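Local coordinates for methyltransferase FkbM (Methylobacillus flagellatus KT, PDB 2PY6), which probably transfers methyl groups to an acceptor molecule, as a member of the FkbM methyltransferase family, at the interface of chains A and B. Sequence-based numbering; all coordinates share one arbitrary frame. Chains: chain A/B, Methyltransferase FkbM.

Contact 1: the interface of chains A and B. Residues chain A 210, 214, 217-220; chain B 206-209.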
loop_
_atom_site.group_PDB
_atom_site.type_symbol
_atom_site.label_atom_id
_atom_site.label_comp_id
_atom_site.label_asym_id
_atom_site.label_seq_id
_atom_site.Cartn_x
_atom_site.Cartn_y
_atom_site.Cartn_z
ATOM N N ARG A 210 27.310 6.448 2.888
ATOM C CA ARG A 210 26.941 6.610 1.501
ATOM C C ARG A 210 25.726 5.734 1.307
ATOM O O ARG A 210 25.435 4.899 2.174
ATOM C CB ARG A 210 28.126 6.235 0.619
ATOM C CG ARG A 210 29.342 7.134 0.976
ATOM C CD ARG A 210 30.194 7.602 -0.158
ATOM N NE ARG A 210 29.379 7.900 -1.329
ATOM C CZ ARG A 210 29.466 7.282 -2.491
ATOM N NH1 ARG A 210 30.467 6.439 -2.769
ATOM N NH2 ARG A 210 28.601 7.579 -3.441
ATOM N N THR A 214 25.204 2.493 -3.748
ATOM C CA THR A 214 26.550 2.742 -4.210
ATOM C C THR A 214 27.549 1.690 -3.746
ATOM O O THR A 214 28.733 1.783 -4.063
ATOM C CB THR A 214 27.003 4.170 -3.731
ATOM O OG1 THR A 214 27.134 4.210 -2.306
ATOM C CG2 THR A 214 26.007 5.183 -4.160
ATOM N N PHE A 217 30.092 -0.776 -6.514
ATOM C CA PHE A 217 30.179 -0.280 -7.880
ATOM C C PHE A 217 30.272 1.226 -8.033
ATOM O O PHE A 217 30.745 1.682 -9.073
ATOM C CB PHE A 217 28.995 -0.838 -8.676
ATOM C CG PHE A 217 28.970 -2.352 -8.715
ATOM C CD1 PHE A 217 29.910 -3.055 -9.469
ATOM C CD2 PHE A 217 28.062 -3.065 -7.954
ATOM C CE1 PHE A 217 29.943 -4.456 -9.478
ATOM C CE2 PHE A 217 28.075 -4.463 -7.952
ATOM C CZ PHE A 217 29.020 -5.158 -8.728
ATOM N N ARG A 218 29.832 1.975 -6.997
ATOM C CA ARG A 218 29.843 3.440 -6.986
ATOM C C ARG A 218 30.528 3.992 -5.774
ATOM O O ARG A 218 30.116 5.037 -5.314
ATOM C CB ARG A 218 28.394 4.001 -7.157
ATOM C CG ARG A 218 27.819 3.318 -8.364
ATOM C CD ARG A 218 26.578 3.719 -9.042
ATOM N NE ARG A 218 25.424 3.220 -8.390
ATOM C CZ ARG A 218 24.214 3.104 -8.923
ATOM N NH1 ARG A 218 23.914 3.429 -10.170
ATOM N NH2 ARG A 218 23.270 2.616 -8.158
ATOM N N SER A 219 31.641 3.370 -5.336
ATOM C CA SER A 219 32.349 3.795 -4.116
ATOM C C SER A 219 33.160 5.086 -4.202
ATOM O O SER A 219 33.561 5.636 -3.170
ATOM C CB SER A 219 33.322 2.704 -3.655
ATOM O OG SER A 219 34.456 2.590 -4.507
ATOM N N GLY A 220 33.422 5.553 -5.424
ATOM C CA GLY A 220 34.303 6.674 -5.641
ATOM C C GLY A 220 35.780 6.253 -5.705
ATOM O O GLY A 220 36.653 7.103 -5.779
ATOM N N HIS B 206 26.540 9.479 -8.798
ATOM C CA HIS B 206 26.511 8.274 -8.008
ATOM C C HIS B 206 27.824 7.931 -7.321
ATOM O O HIS B 206 27.798 7.372 -6.239
ATOM C CB HIS B 206 25.958 7.078 -8.795
ATOM C CG HIS B 206 24.617 7.312 -9.399
ATOM N ND1 HIS B 206 23.615 7.995 -8.745
ATOM C CD2 HIS B 206 24.080 6.893 -10.570
ATOM C CE1 HIS B 206 22.534 8.018 -9.502
ATOM N NE2 HIS B 206 22.789 7.351 -10.613
ATOM N N GLU B 207 28.953 8.313 -7.917
ATOM C CA GLU B 207 30.265 8.031 -7.347
ATOM C C GLU B 207 30.529 8.814 -6.076
ATOM O O GLU B 207 31.323 8.396 -5.246
ATOM C CB GLU B 207 31.398 8.394 -8.350
ATOM C CG GLU B 207 31.519 7.533 -9.567
ATOM C CD GLU B 207 32.050 6.115 -9.350
ATOM O OE1 GLU B 207 32.358 5.649 -8.225
ATOM O OE2 GLU B 207 32.126 5.433 -10.365
ATOM N N VAL B 208 29.883 9.958 -5.930
ATOM C CA VAL B 208 30.134 10.841 -4.789
ATOM C C VAL B 208 28.937 11.110 -3.845
ATOM O O VAL B 208 29.127 11.598 -2.751
ATOM C CB VAL B 208 30.660 12.224 -5.285
ATOM C CG1 VAL B 208 31.963 12.057 -6.059
ATOM C CG2 VAL B 208 29.601 12.980 -6.145
ATOM N N GLU B 209 27.727 10.825 -4.297
ATOM C CA GLU B 209 26.529 11.150 -3.556
ATOM C C GLU B 209 26.471 10.591 -2.123
ATOM O O GLU B 209 26.973 9.521 -1.825
ATOM C CB GLU B 209 25.283 10.668 -4.306
ATOM C CG GLU B 209 24.964 9.177 -4.116
ATOM C CD GLU B 209 23.732 8.698 -4.876
ATOM O OE1 GLU B 209 23.864 8.438 -6.050
ATOM O OE2 GLU B 209 22.646 8.540 -4.285
#
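B:Glu207 reaches across to the backbone of A:Gly220, where its carboxylate oxygen OE1 accepts a hydrogen bond from the amide N of A:Gly220 at 3.0 Å. The donor lies nearly along the C-O axis of OE1, and the angle of 138° at the hydrogen shows a bent bond. CG stands anti to the carbonyl carbon, and a bend at chi2 turns the carboxylate toward the A:Arg218-A:Gly220 segment. B:Glu207 has the largest buried area in this patch, 62 Å², followed by A:Arg218 and B:His206.

A:Arg218 and B:His206 lie side by side and point the same way. The aliphatic part of the arginine does the touching, with A:Arg218 CD 3.4 Å from B:His206 CB. Farther out, A:Arg218 NH1 of the guanidinium comes to 3.5 Å from the ring carbon B:His206 CD2, but the two planes are turned 54° apart, so this is an inclined approach and not a parallel stack. The imidazole is tied within its own chain: B:His206 ND1 donates to the carboxylate oxygen B:Glu209 OE1 at 2.7 Å, which should restrict its rotation.

Beside this pair, the A:Arg210 guanidinium is used along its edge. A:Arg210 NH2 donates to the main-chain O of B:His206 at 2.9 Å, while NE and NH2 together hold the main-chain O of B:Glu209 side-on, A:Arg210 NE at 2.9 Å. On its own chain, A:Arg210 NH1 gives a straight bond (166° at the hydrogen) to a lone pair of A:Arg218 O, 2.9 Å away. These in-plane acceptors should fix the rotation of the guanidinium and couple it to the A:Arg218 backbone.

The site is one patch of a two-fold symmetric interface between two copies of the protein in the deposited assembly, which may or may not be the biological one. In the fold, the end of helix 203-208 of chain B and the loop residue after it meet chain A around 3-10 helix 212-214 and the loop preceding strand 229-233.

Contact 2: the interface of chains A and B. Residues chain A 185, 206, 208-211; chain B 209-211, 214.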
loop_
_atom_site.group_PDB
_atom_site.type_symbol
_atom_site.label_atom_id
_atom_site.label_comp_id
_atom_site.label_asym_id
_atom_site.label_seq_id
_atom_site.Cartn_x
_atom_site.Cartn_y
_atom_site.Cartn_z
ATOM N N TYR A 185 38.996 10.484 3.262
ATOM C CA TYR A 185 37.620 10.075 3.545
ATOM C C TYR A 185 37.510 8.623 4.123
ATOM O O TYR A 185 36.647 8.300 4.951
ATOM C CB TYR A 185 36.754 10.322 2.274
ATOM C CG TYR A 185 35.269 10.067 2.444
ATOM C CD1 TYR A 185 34.609 10.364 3.640
ATOM C CD2 TYR A 185 34.506 9.617 1.387
ATOM C CE1 TYR A 185 33.232 10.158 3.788
ATOM C CE2 TYR A 185 33.131 9.412 1.530
ATOM C CZ TYR A 185 32.504 9.688 2.742
ATOM O OH TYR A 185 31.145 9.512 2.877
ATOM N N HIS A 206 26.367 8.248 10.411
ATOM C CA HIS A 206 25.662 9.206 9.599
ATOM C C HIS A 206 26.539 10.283 8.979
ATOM O O HIS A 206 26.241 10.734 7.886
ATOM C CB HIS A 206 24.457 9.814 10.332
ATOM C CG HIS A 206 23.497 8.809 10.867
ATOM N ND1 HIS A 206 23.146 7.672 10.171
ATOM C CD2 HIS A 206 22.753 8.799 11.998
ATOM C CE1 HIS A 206 22.257 6.989 10.868
ATOM N NE2 HIS A 206 21.998 7.655 11.979
ATOM N N VAL A 208 29.475 9.931 7.740
ATOM C CA VAL A 208 30.269 9.398 6.631
ATOM C C VAL A 208 29.530 8.479 5.628
ATOM O O VAL A 208 30.035 8.224 4.555
ATOM C CB VAL A 208 31.494 8.601 7.180
ATOM C CG1 VAL A 208 32.389 9.505 8.022
ATOM C CG2 VAL A 208 31.058 7.344 7.995
ATOM N N GLU A 209 28.369 7.970 6.008
ATOM C CA GLU A 209 27.651 7.003 5.208
ATOM C C GLU A 209 27.347 7.441 3.764
ATOM O O GLU A 209 27.119 8.603 3.474
ATOM C CB GLU A 209 26.327 6.624 5.880
ATOM C CG GLU A 209 25.186 7.626 5.645
ATOM C CD GLU A 209 23.874 7.253 6.328
ATOM O OE1 GLU A 209 23.759 7.518 7.502
ATOM O OE2 GLU A 209 22.947 6.736 5.675
ATOM N N ARG A 210 27.310 6.448 2.888
ATOM C CA ARG A 210 26.941 6.610 1.501
ATOM C C ARG A 210 25.726 5.734 1.307
ATOM O O ARG A 210 25.435 4.899 2.174
ATOM C CB ARG A 210 28.126 6.235 0.619
ATOM C CG ARG A 210 29.342 7.134 0.976
ATOM C CD ARG A 210 30.194 7.602 -0.158
ATOM N NE ARG A 210 29.379 7.900 -1.329
ATOM C CZ ARG A 210 29.466 7.282 -2.491
ATOM N NH1 ARG A 210 30.467 6.439 -2.769
ATOM N NH2 ARG A 210 28.601 7.579 -3.441
ATOM N N PRO A 211 24.944 5.967 0.238
ATOM C CA PRO A 211 23.784 5.110 0.032
ATOM C C PRO A 211 24.118 3.636 -0.235
ATOM O O PRO A 211 25.214 3.294 -0.748
ATOM C CB PRO A 211 23.128 5.705 -1.227
ATOM C CG PRO A 211 23.635 7.086 -1.315
ATOM C CD PRO A 211 25.043 6.993 -0.805
ATOM N N GLU B 209 27.727 10.825 -4.297
ATOM C CA GLU B 209 26.529 11.150 -3.556
ATOM C C GLU B 209 26.471 10.591 -2.123
ATOM O O GLU B 209 26.973 9.521 -1.825
ATOM C CB GLU B 209 25.283 10.668 -4.306
ATOM C CG GLU B 209 24.964 9.177 -4.116
ATOM C CD GLU B 209 23.732 8.698 -4.876
ATOM O OE1 GLU B 209 23.864 8.438 -6.050
ATOM O OE2 GLU B 209 22.646 8.540 -4.285
ATOM N N ARG B 210 25.795 11.345 -1.269
ATOM C CA ARG B 210 25.523 10.968 0.099
ATOM C C ARG B 210 24.018 10.933 0.210
ATOM O O ARG B 210 23.331 11.441 -0.687
ATOM C CB ARG B 210 26.194 11.965 1.037
ATOM C CG ARG B 210 27.723 11.986 0.764
ATOM C CD ARG B 210 28.621 12.104 1.951
ATOM N NE ARG B 210 28.087 11.355 3.082
ATOM C CZ ARG B 210 27.721 11.879 4.234
ATOM N NH1 ARG B 210 27.995 13.149 4.552
ATOM N NH2 ARG B 210 27.158 11.104 5.141
ATOM N N PRO B 211 23.477 10.257 1.238
ATOM C CA PRO B 211 22.025 10.238 1.365
ATOM C C PRO B 211 21.389 11.612 1.622
ATOM O O PRO B 211 22.028 12.535 2.189
ATOM C CB PRO B 211 21.792 9.346 2.597
ATOM C CG PRO B 211 23.022 8.546 2.737
ATOM C CD PRO B 211 24.115 9.478 2.304
ATOM N N THR B 214 21.374 13.114 5.168
ATOM C CA THR B 214 22.570 13.716 5.708
ATOM C C THR B 214 22.758 15.166 5.280
ATOM O O THR B 214 23.741 15.798 5.663
ATOM C CB THR B 214 23.818 12.858 5.280
ATOM O OG1 THR B 214 24.024 12.931 3.866
ATOM C CG2 THR B 214 23.610 11.441 5.673
#
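B:Pro211 packs against A:Glu209, and the exchanged pair A:Pro211 and B:Glu209 does the same, as expected for a contact spanning the two-fold axis. In each pair the side chains cross obliquely, with CG of A:Glu209 3.7 Å from CG of B:Pro211. The glutamate CG stands between its backbone N and carbonyl carbon (chi1 81°), and the extended chain beyond it carries OE2 alongside the proline ring. Each proline buries 51 Å², the highest value in the patch. The two rings touch across the axis, A:Pro211 CD to B:Pro211 CD, at 4.1 Å.

The tight part continues at B:Arg210, whose edge-on grip on the main-chain O of A:Glu209, through NE and NH2, is the exchanged copy of the one made by A:Arg210. The B:Arg210 NH2 donor lies in the carbonyl plane on a lone pair of that oxygen, whereas NE is tilted 29° from the plane. B:Arg210 NH2 also donates to A:His206 O at 2.9 Å. Over one face of the B:Arg210 guanidinium sits B:Thr214 OG1, 3.7 Å above the plane and displaced toward its rim. An alanine at B:Arg210 would probably leave the carbonyls of A:Glu209 and A:His206 without these donors and open a gap beside B:Thr214.

The looser margin is at A:Tyr185, which buries 7 Å². The phenol oxygen A:Tyr185 OH lies 3.6 Å from B:Arg210 NE, with ring and guanidinium planes 60° apart: a loose polar contact, not a hydrogen bond. This edge therefore adds little to the contact.

The site lies where the loops linking helix 203-208 to 3-10 helix 212-214 face each other across the two-fold axis, with helix 184-199 of chain A at the margin.

The C-alpha centres of contact 1 and contact 2 are about 9 Å apart, and A:Arg210 and B:Glu209 belong to both. Contact 2 straddles the two-fold axis, while contact 1 extends from it toward the loop before strand 229-233 of chain A; symmetry gives contact 1 a twin with the chains exchanged. The segment from helix 203-208 to 3-10 helix 212-214 therefore supplies donors and acceptors to both patches, making them one continuous seam. The deposited assembly holds four copies, but the structure alone does not show whether this pairing exists in solution or matters for activity.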